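Local structure of gamma-glutamyltranspeptidase (Streptomyces lincolnensis, 6J3A) at residues 314-319 with 352-357. The protein is an LmbA-like homologue of the gamma-glutamyltranspeptidases, Ntn-hydrolases that cleave or transfer gamma-glutamyl groups; its own substrate is not established. Residues are numbered along the deposited sequence.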
loop_
_atom_site.group_PDB
_atom_site.type_symbol
_atom_site.label_atom_id
_atom_site.label_comp_id
_atom_site.label_asym_id
_atom_site.label_seq_id
_atom_site.Cartn_x
_atom_site.Cartn_y
_atom_site.Cartn_z
ATOM N N ALA A 314 32.105 -7.661 15.804
ATOM C CA ALA A 314 33.285 -8.359 16.297
ATOM C C ALA A 314 32.949 -9.219 17.497
ATOM O O ALA A 314 33.385 -10.365 17.593
ATOM C CB ALA A 314 34.359 -7.349 16.668
ATOM N N ASP A 315 32.176 -8.640 18.406
ATOM C CA ASP A 315 31.723 -9.342 19.606
ATOM C C ASP A 315 30.760 -10.460 19.232
ATOM O O ASP A 315 30.823 -11.536 19.806
ATOM C CB ASP A 315 31.073 -8.375 20.611
ATOM C CG ASP A 315 32.088 -7.708 21.558
ATOM O OD1 ASP A 315 33.287 -8.095 21.576
ATOM O OD2 ASP A 315 31.662 -6.793 22.312
ATOM N N ARG A 316 29.884 -10.199 18.260
ATOM C CA ARG A 316 29.013 -11.231 17.687
ATOM C C ARG A 316 29.799 -12.464 17.206
ATOM O O ARG A 316 29.473 -13.602 17.550
ATOM C CB ARG A 316 28.199 -10.662 16.535
ATOM C CG ARG A 316 27.188 -11.641 15.954
ATOM C CD ARG A 316 26.664 -11.194 14.605
ATOM N NE ARG A 316 27.549 -11.581 13.502
ATOM C CZ ARG A 316 27.227 -11.554 12.209
ATOM N NH1 ARG A 316 28.118 -11.932 11.297
ATOM N NH2 ARG A 316 26.017 -11.176 11.814
ATOM N N GLU A 317 30.830 -12.212 16.408
ATOM C CA GLU A 317 31.674 -13.274 15.864
ATOM C C GLU A 317 32.441 -14.048 16.934
ATOM O O GLU A 317 32.520 -15.281 16.894
ATOM C CB GLU A 317 32.683 -12.686 14.875
ATOM C CG GLU A 317 33.465 -13.738 14.096
ATOM C CD GLU A 317 32.551 -14.722 13.394
ATOM O OE1 GLU A 317 31.627 -14.269 12.689
ATOM O OE2 GLU A 317 32.726 -15.940 13.571
ATOM N N ALA A 318 33.034 -13.306 17.859
ATOM C CA ALA A 318 33.811 -13.880 18.960
ATOM C C ALA A 318 32.978 -14.656 19.970
ATOM O O ALA A 318 33.398 -15.715 20.423
ATOM C CB ALA A 318 34.585 -12.785 19.677
ATOM N N TRP A 319 31.813 -14.124 20.324
ATOM C CA TRP A 319 31.072 -14.595 21.497
ATOM C C TRP A 319 29.745 -15.300 21.223
ATOM O O TRP A 319 29.305 -16.093 22.058
ATOM C CB TRP A 319 30.878 -13.433 22.487
ATOM C CG TRP A 319 32.200 -12.851 22.918
ATOM C CD1 TRP A 319 32.705 -11.620 22.609
ATOM C CD2 TRP A 319 33.200 -13.512 23.687
ATOM N NE1 TRP A 319 33.950 -11.465 23.159
ATOM C CE2 TRP A 319 34.283 -12.617 23.819
ATOM C CE3 TRP A 319 33.285 -14.781 24.286
ATOM C CZ2 TRP A 319 35.440 -12.947 24.529
ATOM C CZ3 TRP A 319 34.430 -15.115 24.983
ATOM C CH2 TRP A 319 35.495 -14.198 25.104
ATOM N N LEU A 352 39.022 -6.124 12.762
ATOM C CA LEU A 352 38.030 -6.795 13.590
ATOM C C LEU A 352 38.542 -6.777 15.029
ATOM O O LEU A 352 39.607 -7.320 15.304
ATOM C CB LEU A 352 37.811 -8.228 13.113
ATOM C CG LEU A 352 36.615 -8.947 13.737
ATOM C CD1 LEU A 352 35.323 -8.324 13.234
ATOM C CD2 LEU A 352 36.643 -10.433 13.411
ATOM N N ARG A 353 37.791 -6.146 15.934
ATOM C CA ARG A 353 38.268 -5.880 17.301
ATOM C C ARG A 353 37.271 -6.344 18.359
ATOM O O ARG A 353 36.553 -5.516 18.926
ATOM C CB ARG A 353 38.524 -4.382 17.484
ATOM C CG ARG A 353 39.635 -3.828 16.601
ATOM C CD ARG A 353 39.247 -2.487 16.000
ATOM N NE ARG A 353 39.603 -1.353 16.851
ATOM C CZ ARG A 353 38.911 -0.213 16.981
ATOM N NH1 ARG A 353 37.759 -0.001 16.351
ATOM N NH2 ARG A 353 39.377 0.741 17.778
ATOM N N PRO A 354 37.229 -7.660 18.644
ATOM C CA PRO A 354 36.330 -8.129 19.692
ATOM C C PRO A 354 36.882 -7.780 21.057
ATOM O O PRO A 354 38.096 -7.701 21.235
ATOM C CB PRO A 354 36.310 -9.651 19.504
ATOM C CG PRO A 354 37.556 -9.977 18.761
ATOM C CD PRO A 354 38.157 -8.714 18.206
ATOM N N GLY A 355 35.986 -7.577 22.008
ATOM C CA GLY A 355 36.376 -7.206 23.353
ATOM C C GLY A 355 36.486 -8.392 24.279
ATOM O O GLY A 355 36.348 -9.552 23.863
ATOM N N SER A 356 36.711 -8.056 25.548
ATOM C CA SER A 356 36.993 -9.003 26.613
ATOM C C SER A 356 35.986 -8.926 27.781
ATOM O O SER A 356 36.356 -8.544 28.901
ATOM C CB SER A 356 38.432 -8.786 27.108
ATOM O OG SER A 356 39.340 -9.489 26.280
ATOM N N PRO A 357 34.715 -9.319 27.533
ATOM C CA PRO A 357 33.716 -9.373 28.615
ATOM C C PRO A 357 34.182 -10.194 29.816
ATOM O O PRO A 357 34.450 -11.389 29.676
ATOM C CB PRO A 357 32.504 -10.054 27.956
ATOM C CG PRO A 357 33.040 -10.729 26.742
ATOM C CD PRO A 357 34.160 -9.846 26.271
#
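An extended loop can be fastened to a helix through the backbone N-H and C=O of a single residue, and here Gly-355 provides the example. The loop 352-357, which follows helix 334-341, runs across the last turns of helix 299-319, in a helical part of the Ntn-hydrolase fold, partly buried, with about 22 Å between the centre of the contact and that of the chain. The amide N of Gly-355 donates a nearly linear hydrogen bond to OD1 of Asp-315 (2.8 Å), while its carbonyl O accepts one from NE1 of Trp-319 (3.1 Å). Asp-315 and Trp-319 are four residues apart, about one helical turn, which places both side chains over the same residue of the loop. Beside this polar pair lies an apolar seam: CB of Ala-314 meets CD1 of Leu-352 at 3.7 Å, and CB of Ala-318 meets CB of Pro-354 at 3.6 Å. The small alanines let the loop backbone come close, with CB of Ala-314 3.5 Å from N of Pro-354. Farther along, Pro-357 covers a face of the indole in a CH-pi contact, its CG 3.9 Å from the centroid of the five-membered ring of Trp-319. Around the contact, OD2 of Asp-315 is hydrogen-bonded to Gln-284 of helix 280-288 and Tyr-336 of helix 334-341, Arg-340 of the latter helix bonds the carbonyl of Arg-353, and helix 328-331 packs against Pro-357.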